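Local coordinates for retinol dehydratase (Spodoptera frugiperda, PDB 1FMJ), which catalyses the dehydration of retinol on a sulfotransferase-type fold, and is bound here to retinol and adenosine 3',5'-diphosphate, at residues M44-Y49 against F109-P114; P60-D65 against V153-K158; R102-D107 against S147-A152. One frame throughout, in Å; residues are numbered along the deposited sequence.

Contact 1: M44-Y49 against F109-P114; sequences MVYRPY and FMIYDP
The sulfur of Met110 serves as acceptor for a backbone N-H: the N of Tyr46 makes a weak hydrogen bond to Met110 SD, with the N and SD atoms 3.5 Å apart and an N-H...S angle of 145°. The same sulfur forms two Met-aromatic contacts. It lies at the edge of the Tyr46 ring, 5.4 Å from the centroid, and obliquely to the Tyr49 ring. Strand 43-46, an outer strand of the small antiparallel sheet, thus meets the loop that follows strand 104-105 of the parallel sheet in this sulfotransferase fold. Met110 reaches this position with CG in the crowded place between its backbone N and carbonyl carbon (chi1 87°) and an extended chain beyond, which crosses the Tyr46 side chain at about a right angle.

Ile111 runs alongside the Tyr46 side chain, pointing the same way, and lays CG1 over one face of the ring in a CH-pi contact, 4.1 Å from the centroid and offset toward the rim. Tyr35 of strand 35-38 also stacks on this ring. An alanine in place of Tyr46 would probably leave Ile111 CG1 and the ring of Tyr35 without their aromatic partner and open a gap beside the Met110 chain.

At the root of the tyrosine the packing is tight, with Tyr46 CB 3.0 Å from Met110 O. The pyrrolidine of Pro48 sits against two carbonyls, its CB 3.4 Å from Tyr112 O and 3.5 Å from Met110 O, while its CG meets Asp113 CB. Tyr112 itself turns away from strand 43-46 and touches the bound retinol. Phe109 CZ meets Tyr49 CD1 at 3.8 Å, and Phe109 CE1 presents the ring edge to Pro48 O at 3.5 Å.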
loop_
_atom_site.group_PDB
_atom_site.type_symbol
_atom_site.label_atom_id
_atom_site.label_comp_id
_atom_site.label_asym_id
_atom_site.label_seq_id
_atom_site.Cartn_x
_atom_site.Cartn_y
_atom_site.Cartn_z
ATOM N N MET A 44 -3.871 9.831 -8.405
ATOM C CA MET A 44 -2.857 9.360 -9.325
ATOM C C MET A 44 -2.934 7.839 -9.492
ATOM O O MET A 44 -2.636 7.092 -8.560
ATOM C CB MET A 44 -1.472 9.756 -8.808
ATOM C CG MET A 44 -1.135 11.227 -8.965
ATOM S SD MET A 44 -0.966 11.697 -10.694
ATOM C CE MET A 44 0.790 11.388 -10.972
ATOM N N VAL A 45 -3.341 7.376 -10.671
ATOM C CA VAL A 45 -3.404 5.939 -10.898
ATOM C C VAL A 45 -2.640 5.561 -12.150
ATOM O O VAL A 45 -2.651 6.288 -13.150
ATOM C CB VAL A 45 -4.877 5.410 -11.006
ATOM C CG1 VAL A 45 -5.649 5.748 -9.734
ATOM C CG2 VAL A 45 -5.574 5.996 -12.215
ATOM N N TYR A 46 -1.942 4.431 -12.084
ATOM C CA TYR A 46 -1.194 3.949 -13.234
ATOM C C TYR A 46 -2.226 3.705 -14.332
ATOM O O TYR A 46 -3.271 3.107 -14.081
ATOM C CB TYR A 46 -0.454 2.656 -12.876
ATOM C CG TYR A 46 0.859 2.894 -12.153
ATOM C CD1 TYR A 46 1.045 2.468 -10.839
ATOM C CD2 TYR A 46 1.914 3.535 -12.791
ATOM C CE1 TYR A 46 2.256 2.678 -10.180
ATOM C CE2 TYR A 46 3.127 3.747 -12.147
ATOM C CZ TYR A 46 3.292 3.315 -10.844
ATOM O OH TYR A 46 4.496 3.514 -10.221
ATOM N N ARG A 47 -1.927 4.173 -15.543
ATOM C CA ARG A 47 -2.845 4.047 -16.670
ATOM C C ARG A 47 -3.566 2.699 -16.793
ATOM O O ARG A 47 -4.774 2.662 -16.990
ATOM C CB ARG A 47 -2.120 4.378 -17.978
ATOM C CG ARG A 47 -3.063 4.709 -19.117
ATOM C CD ARG A 47 -2.311 5.020 -20.408
ATOM N NE ARG A 47 -3.201 5.605 -21.407
ATOM C CZ ARG A 47 -3.723 6.826 -21.319
ATOM N NH1 ARG A 47 -3.440 7.598 -20.280
ATOM N NH2 ARG A 47 -4.533 7.274 -22.271
ATOM N N PRO A 48 -2.834 1.577 -16.688
ATOM C CA PRO A 48 -3.462 0.255 -16.790
ATOM C C PRO A 48 -4.631 0.050 -15.825
ATOM O O PRO A 48 -5.378 -0.927 -15.933
ATOM C CB PRO A 48 -2.305 -0.694 -16.489
ATOM C CG PRO A 48 -1.153 0.014 -17.076
ATOM C CD PRO A 48 -1.369 1.440 -16.606
ATOM N N TYR A 49 -4.791 0.962 -14.874
ATOM C CA TYR A 49 -5.876 0.833 -13.914
ATOM C C TYR A 49 -7.237 0.987 -14.578
ATOM O O TYR A 49 -8.187 0.271 -14.249
ATOM C CB TYR A 49 -5.751 1.876 -12.803
ATOM C CG TYR A 49 -6.803 1.699 -11.743
ATOM C CD1 TYR A 49 -6.715 0.659 -10.818
ATOM C CD2 TYR A 49 -7.935 2.512 -11.709
ATOM C CE1 TYR A 49 -7.725 0.426 -9.891
ATOM C CE2 TYR A 49 -8.964 2.287 -10.774
ATOM C CZ TYR A 49 -8.850 1.240 -9.876
ATOM O OH TYR A 49 -9.872 0.978 -8.982
ATOM N N PHE A 109 -1.979 -5.127 -9.967
ATOM C CA PHE A 109 -1.835 -5.225 -11.413
ATOM C C PHE A 109 -1.541 -3.916 -12.128
ATOM O O PHE A 109 -0.751 -3.893 -13.063
ATOM C CB PHE A 109 -3.105 -5.805 -12.013
ATOM C CG PHE A 109 -4.238 -4.830 -12.055
ATOM C CD1 PHE A 109 -4.519 -4.124 -13.220
ATOM C CD2 PHE A 109 -4.993 -4.580 -10.920
ATOM C CE1 PHE A 109 -5.537 -3.181 -13.248
ATOM C CE2 PHE A 109 -6.014 -3.634 -10.940
ATOM C CZ PHE A 109 -6.284 -2.935 -12.110
ATOM N N MET A 110 -2.168 -2.828 -11.687
ATOM C CA MET A 110 -2.023 -1.536 -12.372
ATOM C C MET A 110 -0.618 -1.024 -12.682
ATOM O O MET A 110 -0.439 -0.233 -13.615
ATOM C CB MET A 110 -2.802 -0.442 -11.628
ATOM C CG MET A 110 -2.046 0.251 -10.496
ATOM S SD MET A 110 -2.890 1.770 -9.974
ATOM C CE MET A 110 -2.153 2.051 -8.338
ATOM N N ILE A 111 0.384 -1.464 -11.933
ATOM C CA ILE A 111 1.733 -0.969 -12.185
ATOM C C ILE A 111 2.322 -1.571 -13.452
ATOM O O ILE A 111 3.353 -1.117 -13.945
ATOM C CB ILE A 111 2.671 -1.266 -10.988
ATOM C CG1 ILE A 111 3.967 -0.471 -11.129
ATOM C CG2 ILE A 111 2.957 -2.750 -10.900
ATOM C CD1 ILE A 111 4.810 -0.459 -9.864
ATOM N N TYR A 112 1.648 -2.575 -13.995
ATOM C CA TYR A 112 2.137 -3.245 -15.201
ATOM C C TYR A 112 1.291 -2.996 -16.439
ATOM O O TYR A 112 0.079 -3.142 -16.405
ATOM C CB TYR A 112 2.221 -4.752 -14.955
ATOM C CG TYR A 112 2.730 -5.543 -16.147
ATOM C CD1 TYR A 112 4.011 -5.318 -16.657
ATOM C CD2 TYR A 112 1.945 -6.535 -16.742
ATOM C CE1 TYR A 112 4.503 -6.062 -17.726
ATOM C CE2 TYR A 112 2.425 -7.285 -17.819
ATOM C CZ TYR A 112 3.707 -7.041 -18.304
ATOM O OH TYR A 112 4.198 -7.754 -19.368
ATOM N N ASP A 113 1.951 -2.647 -17.538
ATOM C CA ASP A 113 1.288 -2.385 -18.815
ATOM C C ASP A 113 1.789 -3.412 -19.844
ATOM O O ASP A 113 2.867 -3.250 -20.405
ATOM C CB ASP A 113 1.638 -0.967 -19.269
ATOM C CG ASP A 113 0.868 -0.529 -20.498
ATOM O OD1 ASP A 113 0.918 0.679 -20.805
ATOM O OD2 ASP A 113 0.225 -1.374 -21.157
ATOM N N PRO A 114 1.004 -4.474 -20.108
ATOM C CA PRO A 114 1.385 -5.523 -21.069
ATOM C C PRO A 114 1.904 -4.999 -22.406
ATOM O O PRO A 114 2.827 -5.570 -23.001
ATOM C CB PRO A 114 0.098 -6.331 -21.226
ATOM C CG PRO A 114 -0.546 -6.197 -19.886
ATOM C CD PRO A 114 -0.348 -4.725 -19.577
#

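Contact 2: P60-D65 against V153-K158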
loop_
_atom_site.group_PDB
_atom_site.type_symbol
_atom_site.label_atom_id
_atom_site.label_comp_id
_atom_site.label_asym_id
_atom_site.label_seq_id
_atom_site.Cartn_x
_atom_site.Cartn_y
_atom_site.Cartn_z
ATOM N N PRO A 60 -18.361 -7.698 -6.804
ATOM C CA PRO A 60 -19.270 -8.346 -5.857
ATOM C C PRO A 60 -18.518 -8.621 -4.559
ATOM O O PRO A 60 -17.380 -9.106 -4.583
ATOM C CB PRO A 60 -19.665 -9.628 -6.580
ATOM C CG PRO A 60 -19.611 -9.216 -8.016
ATOM C CD PRO A 60 -18.323 -8.429 -8.078
ATOM N N LEU A 61 -19.146 -8.300 -3.434
ATOM C CA LEU A 61 -18.523 -8.511 -2.136
ATOM C C LEU A 61 -19.249 -9.560 -1.303
ATOM O O LEU A 61 -20.439 -9.818 -1.504
ATOM C CB LEU A 61 -18.444 -7.185 -1.376
ATOM C CG LEU A 61 -17.615 -6.113 -2.103
ATOM C CD1 LEU A 61 -17.603 -4.843 -1.283
ATOM C CD2 LEU A 61 -16.185 -6.609 -2.325
ATOM N N ARG A 62 -18.513 -10.149 -0.365
ATOM C CA ARG A 62 -19.024 -11.196 0.504
ATOM C C ARG A 62 -18.852 -10.821 1.971
ATOM O O ARG A 62 -17.881 -10.162 2.335
ATOM C CB ARG A 62 -18.271 -12.489 0.213
ATOM C CG ARG A 62 -18.165 -12.778 -1.280
ATOM C CD ARG A 62 -17.311 -14.003 -1.556
ATOM N NE ARG A 62 -17.237 -14.301 -2.983
ATOM C CZ ARG A 62 -16.390 -15.173 -3.522
ATOM N NH1 ARG A 62 -15.542 -15.839 -2.757
ATOM N NH2 ARG A 62 -16.384 -15.370 -4.831
ATOM N N PRO A 63 -19.796 -11.249 2.832
ATOM C CA PRO A 63 -19.758 -10.959 4.269
ATOM C C PRO A 63 -18.515 -11.456 5.000
ATOM O O PRO A 63 -18.188 -10.940 6.063
ATOM C CB PRO A 63 -21.044 -11.604 4.791
ATOM C CG PRO A 63 -21.273 -12.735 3.832
ATOM C CD PRO A 63 -20.960 -12.092 2.502
ATOM N N THR A 64 -17.819 -12.447 4.441
ATOM C CA THR A 64 -16.611 -12.958 5.096
ATOM C C THR A 64 -15.342 -12.300 4.566
ATOM O O THR A 64 -14.243 -12.636 4.996
ATOM C CB THR A 64 -16.453 -14.491 4.943
ATOM O OG1 THR A 64 -16.450 -14.834 3.554
ATOM C CG2 THR A 64 -17.575 -15.223 5.653
ATOM N N ASP A 65 -15.487 -11.363 3.636
ATOM C CA ASP A 65 -14.324 -10.664 3.090
ATOM C C ASP A 65 -13.698 -9.772 4.158
ATOM O O ASP A 65 -14.408 -9.162 4.957
ATOM C CB ASP A 65 -14.718 -9.757 1.915
ATOM C CG ASP A 65 -15.103 -10.524 0.676
ATOM O OD1 ASP A 65 -14.943 -11.756 0.668
ATOM O OD2 ASP A 65 -15.562 -9.887 -0.299
ATOM N N VAL A 153 -11.650 -16.468 -6.507
ATOM C CA VAL A 153 -11.577 -17.165 -5.226
ATOM C C VAL A 153 -12.926 -17.833 -4.934
ATOM O O VAL A 153 -13.966 -17.182 -4.967
ATOM C CB VAL A 153 -11.221 -16.189 -4.081
ATOM C CG1 VAL A 153 -11.287 -16.909 -2.738
ATOM C CG2 VAL A 153 -9.817 -15.616 -4.304
ATOM N N PRO A 154 -12.928 -19.148 -4.665
ATOM C CA PRO A 154 -14.181 -19.867 -4.373
ATOM C C PRO A 154 -14.875 -19.313 -3.124
ATOM O O PRO A 154 -14.209 -18.925 -2.171
ATOM C CB PRO A 154 -13.718 -21.308 -4.157
ATOM C CG PRO A 154 -12.450 -21.403 -4.927
ATOM C CD PRO A 154 -11.782 -20.069 -4.661
ATOM N N PRO A 155 -16.221 -19.295 -3.107
ATOM C CA PRO A 155 -16.991 -18.790 -1.967
ATOM C C PRO A 155 -16.639 -19.460 -0.645
ATOM O O PRO A 155 -16.756 -18.841 0.413
ATOM C CB PRO A 155 -18.437 -19.079 -2.367
ATOM C CG PRO A 155 -18.394 -18.996 -3.853
ATOM C CD PRO A 155 -17.128 -19.750 -4.175
ATOM N N THR A 156 -16.210 -20.718 -0.708
ATOM C CA THR A 156 -15.865 -21.461 0.499
ATOM C C THR A 156 -14.490 -21.116 1.047
ATOM O O THR A 156 -14.021 -21.724 2.014
ATOM C CB THR A 156 -15.938 -22.974 0.258
ATOM O OG1 THR A 156 -15.259 -23.296 -0.956
ATOM C CG2 THR A 156 -17.385 -23.431 0.160
ATOM N N GLU A 157 -13.840 -20.138 0.428
ATOM C CA GLU A 157 -12.529 -19.708 0.877
ATOM C C GLU A 157 -12.606 -18.248 1.279
ATOM O O GLU A 157 -12.913 -17.399 0.446
ATOM C CB GLU A 157 -11.501 -19.862 -0.247
ATOM C CG GLU A 157 -10.089 -19.515 0.169
ATOM C CD GLU A 157 -9.102 -19.618 -0.981
ATOM O OE1 GLU A 157 -9.229 -20.559 -1.791
ATOM O OE2 GLU A 157 -8.192 -18.767 -1.065
ATOM N N LYS A 158 -12.327 -17.952 2.546
ATOM C CA LYS A 158 -12.365 -16.572 3.011
ATOM C C LYS A 158 -11.378 -15.751 2.190
ATOM O O LYS A 158 -10.238 -16.173 1.967
ATOM C CB LYS A 158 -12.005 -16.486 4.498
ATOM C CG LYS A 158 -11.935 -15.054 5.026
ATOM C CD LYS A 158 -11.539 -15.006 6.496
ATOM C CE LYS A 158 -12.737 -14.922 7.423
ATOM N NZ LYS A 158 -13.412 -13.606 7.407
HETATM O O HOH W 1 -15.332 -16.431 -0.056
#
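Arg62 reaches across to Val153 with an extended chain, its chi2 and chi3 both close to 180°, and grips a single carbonyl oxygen end-on with two nitrogens. NH1 and NH2 each lie 3.0 Å from Val153 O, and that oxygen stays in the guanidinium plane. The two bonds differ at the acceptor: NH2 approaches nearly along the C=O axis (174°), whereas NH1 comes from above the carbonyl plane. Pro155 CG rests over one face of the guanidinium, 4.1 Å above it and offset toward the rim. NH1 also donates to a water, at 2.8 Å from its oxygen, and this water lies within hydrogen-bonding distance of Pro155 O and Glu157 O, though it has more acceptors in reach than protons to give.

From Arg62 to Asp65 the chain makes a type I beta turn, and Pro154 to Glu157 makes another. Each leads into a strand of the central parallel sheet, 66-70 and 160-163, which lie side by side in this P-loop-related sulfotransferase fold; the contact therefore joins two turns at one end of neighbouring strands.

Thr64, further along, offers its carbonyl to Lys158: NZ lies 2.7 Å from Thr64 O and is tilted a little from the carbonyl plane. The lysine chain starts out anti to its backbone N and then bends at chi3 (-96°) and again at chi4, curling round Thr64 O, which also has Lys158 CG at 3.3 Å. Asp65 closes the turn through its backbone N, which bonds to Arg62 O, and its OD2 accepts from Arg62 N at 3.0 Å, met from above the carboxylate plane. The same OD2 forms a salt bridge with Arg159, whose positive charge, close to Arg62 NE, it probably helps to offset.

Contact 3: R102-D107 against S147-A152; sequences RYIYLD and SSLLAA. With RTL (retinol), chain H.
Ile104 and Leu106 carry the apolar packing against Leu149 and Leu150. Ile104 points from strand 104-105 toward the helix, and its two branches divide the work. CG2, anti to the backbone N, meets Leu149 CB at 3.6 Å, while CD1, at the end of the other branch, touches Leu150 CD2 at 3.5 Å. The Leu150 methyl groups are shared between Ile104 and Leu106: CD2 lies against Ile104, and CD1 meets Leu106 CD1 at 3.8 Å, the two leucines crossing at about a right angle.

Contacts of apolar groups with the helix backbone add to this. Ile104 CD1 lies 3.4 Å from Leu149 O, and Leu106 CD1 lies 4.1 Å from Ser147 N. The hydroxyl of Ser147 is engaged beyond the contact, by Asp52.

Ligand contact belongs to the residue between Ile104 and Leu106. Tyr105 turns away from the helix and brings its OH to 3.2 Å from C15 of retinol, the carbon that bears the alcohol; the retinol is hydrogen-bonded to His164 NE2 and Lys162 NZ. Tyr105 also forms a cation-pi contact with Lys162. With Ile104 directed at the helix and Tyr105 away from it, the strand has one side on the helix and the other on the retinol.

Strand 104-105 is an outer strand of the parallel sheet, paired through Ile104 and Leu106 with strand 160-163. Helix 146-152 lies on the beta-alpha-beta crossover joining these two neighbouring strands, and Val161 touches both Leu106 and Leu150, while helix 53-57 meets Ser147.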
loop_
_atom_site.group_PDB
_atom_site.type_symbol
_atom_site.label_atom_id
_atom_site.label_comp_id
_atom_site.label_asym_id
_atom_site.label_seq_id
_atom_site.Cartn_x
_atom_site.Cartn_y
_atom_site.Cartn_z
ATOM N N ARG A 102 -1.613 -15.411 0.490
ATOM C CA ARG A 102 -2.691 -15.379 1.465
ATOM C C ARG A 102 -3.634 -14.197 1.234
ATOM O O ARG A 102 -4.781 -14.206 1.683
ATOM C CB ARG A 102 -2.105 -15.353 2.880
ATOM C CG ARG A 102 -1.537 -16.709 3.330
ATOM C CD ARG A 102 -0.913 -16.642 4.728
ATOM N NE ARG A 102 0.395 -15.998 4.693
ATOM C CZ ARG A 102 0.912 -15.282 5.683
ATOM N NH1 ARG A 102 0.228 -15.097 6.810
ATOM N NH2 ARG A 102 2.122 -14.753 5.547
ATOM N N TYR A 103 -3.140 -13.195 0.514
ATOM C CA TYR A 103 -3.911 -11.997 0.202
ATOM C C TYR A 103 -3.909 -11.713 -1.295
ATOM O O TYR A 103 -2.937 -11.998 -1.990
ATOM C CB TYR A 103 -3.309 -10.766 0.895
ATOM C CG TYR A 103 -3.685 -10.584 2.346
ATOM C CD1 TYR A 103 -3.068 -11.318 3.352
ATOM C CD2 TYR A 103 -4.643 -9.645 2.711
ATOM C CE1 TYR A 103 -3.393 -11.118 4.688
ATOM C CE2 TYR A 103 -4.979 -9.435 4.044
ATOM C CZ TYR A 103 -4.350 -10.175 5.023
ATOM O OH TYR A 103 -4.679 -9.949 6.330
ATOM N N ILE A 104 -5.006 -11.156 -1.788
ATOM C CA ILE A 104 -5.073 -10.769 -3.184
ATOM C C ILE A 104 -4.805 -9.278 -3.133
ATOM O O ILE A 104 -5.426 -8.549 -2.357
ATOM C CB ILE A 104 -6.459 -10.992 -3.804
ATOM C CG1 ILE A 104 -6.715 -12.489 -3.975
ATOM C CG2 ILE A 104 -6.544 -10.260 -5.162
ATOM C CD1 ILE A 104 -8.074 -12.812 -4.536
ATOM N N TYR A 105 -3.849 -8.840 -3.933
ATOM C CA TYR A 105 -3.484 -7.443 -3.997
ATOM C C TYR A 105 -4.396 -6.872 -5.072
ATOM O O TYR A 105 -4.116 -6.996 -6.255
ATOM C CB TYR A 105 -2.010 -7.333 -4.390
ATOM C CG TYR A 105 -1.423 -5.947 -4.318
ATOM C CD1 TYR A 105 -0.071 -5.746 -4.569
ATOM C CD2 TYR A 105 -2.213 -4.838 -4.026
ATOM C CE1 TYR A 105 0.491 -4.477 -4.539
ATOM C CE2 TYR A 105 -1.668 -3.562 -3.993
ATOM C CZ TYR A 105 -0.309 -3.391 -4.253
ATOM O OH TYR A 105 0.251 -2.135 -4.235
ATOM N N LEU A 106 -5.499 -6.266 -4.640
ATOM C CA LEU A 106 -6.493 -5.701 -5.543
ATOM C C LEU A 106 -5.950 -4.768 -6.626
ATOM O O LEU A 106 -6.252 -4.943 -7.815
ATOM C CB LEU A 106 -7.571 -4.982 -4.722
ATOM C CG LEU A 106 -8.808 -4.491 -5.488
ATOM C CD1 LEU A 106 -9.405 -5.638 -6.290
ATOM C CD2 LEU A 106 -9.829 -3.932 -4.504
ATOM N N ASP A 107 -5.150 -3.781 -6.229
ATOM C CA ASP A 107 -4.602 -2.838 -7.192
ATOM C C ASP A 107 -3.160 -3.101 -7.640
ATOM O O ASP A 107 -2.545 -2.258 -8.284
ATOM C CB ASP A 107 -4.752 -1.396 -6.664
ATOM C CG ASP A 107 -4.267 -1.224 -5.229
ATOM O OD1 ASP A 107 -4.661 -2.016 -4.348
ATOM O OD2 ASP A 107 -3.505 -0.267 -4.975
ATOM N N SER A 147 -9.914 -7.369 -9.994
ATOM C CA SER A 147 -11.267 -7.870 -9.818
ATOM C C SER A 147 -11.410 -9.334 -10.220
ATOM O O SER A 147 -12.130 -10.089 -9.569
ATOM C CB SER A 147 -12.260 -7.014 -10.607
ATOM O OG SER A 147 -11.993 -7.070 -11.993
ATOM N N SER A 148 -10.735 -9.745 -11.287
ATOM C CA SER A 148 -10.838 -11.136 -11.709
ATOM C C SER A 148 -10.179 -12.058 -10.690
ATOM O O SER A 148 -10.608 -13.195 -10.510
ATOM C CB SER A 148 -10.219 -11.338 -13.098
ATOM O OG SER A 148 -8.846 -10.998 -13.127
ATOM N N LEU A 149 -9.145 -11.565 -10.010
ATOM C CA LEU A 149 -8.460 -12.377 -9.006
ATOM C C LEU A 149 -9.424 -12.676 -7.858
ATOM O O LEU A 149 -9.570 -13.821 -7.447
ATOM C CB LEU A 149 -7.222 -11.654 -8.466
ATOM C CG LEU A 149 -6.056 -11.329 -9.410
ATOM C CD1 LEU A 149 -5.077 -10.418 -8.682
ATOM C CD2 LEU A 149 -5.360 -12.597 -9.866
ATOM N N LEU A 150 -10.087 -11.644 -7.346
ATOM C CA LEU A 150 -11.042 -11.820 -6.254
ATOM C C LEU A 150 -12.188 -12.734 -6.674
ATOM O O LEU A 150 -12.514 -13.695 -5.980
ATOM C CB LEU A 150 -11.641 -10.472 -5.829
ATOM C CG LEU A 150 -10.765 -9.386 -5.206
ATOM C CD1 LEU A 150 -11.661 -8.228 -4.772
ATOM C CD2 LEU A 150 -10.013 -9.939 -4.006
ATOM N N ALA A 151 -12.802 -12.417 -7.812
ATOM C CA ALA A 151 -13.935 -13.183 -8.329
ATOM C C ALA A 151 -13.624 -14.668 -8.479
ATOM O O ALA A 151 -14.507 -15.511 -8.346
ATOM C CB ALA A 151 -14.376 -12.610 -9.678
ATOM N N ALA A 152 -12.362 -14.976 -8.750
ATOM C CA ALA A 152 -11.928 -16.350 -8.937
ATOM C C ALA A 152 -11.846 -17.150 -7.629
ATOM O O ALA A 152 -11.961 -18.377 -7.638
ATOM C CB ALA A 152 -10.581 -16.365 -9.657
HETATM C C1 RTL H . 8.208 -4.255 -11.684
HETATM C C2 RTL H . 8.259 -3.760 -13.166
HETATM C C3 RTL H . 7.261 -4.476 -14.068
HETATM C C4 RTL H . 6.260 -5.608 -13.852
HETATM C C5 RTL H . 6.362 -5.966 -12.367
HETATM C C6 RTL H . 7.184 -5.411 -11.375
HETATM C C7 RTL H . 7.158 -5.862 -9.958
HETATM C C8 RTL H . 6.249 -5.435 -9.033
HETATM C C9 RTL H . 6.217 -5.873 -7.631
HETATM C C10 RTL H . 5.230 -5.346 -6.819
HETATM C C11 RTL H . 4.940 -5.584 -5.388
HETATM C C12 RTL H . 4.755 -4.404 -4.705
HETATM C C13 RTL H . 4.452 -4.025 -3.310
HETATM C C14 RTL H . 4.280 -2.831 -2.668
HETATM C C15 RTL H . 2.918 -2.292 -2.522
HETATM O O1 RTL H . 2.307 -2.738 -1.386
HETATM C C16 RTL H . 7.887 -2.924 -10.974
HETATM C C17 RTL H . 9.676 -4.611 -11.401
HETATM C C18 RTL H . 5.400 -7.125 -12.060
HETATM C C19 RTL H . 7.261 -6.884 -7.119
HETATM C C20 RTL H . 4.336 -5.337 -2.516
#

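In the fold
Contact 1 is buried, contact 3 partly so, and contact 2 lies on the surface. Their chemistry follows: sulfur, aromatic and proline packing in contact 1, aliphatic packing in contact 3, and charged side chains with a water on backbone carbonyls in contact 2. Contacts 1 and 3 use successive pieces of one chain, 102-107 and 109-114, and each contributes a tyrosine to the retinol pocket. Contacts 2 and 3 likewise share the run 147-158, touch where Val153 packs on Ile104, and both concern the parallel sheet. Contact 1 instead ties the small antiparallel sheet to the loop after strand 104-105, and has no touch with contact 2.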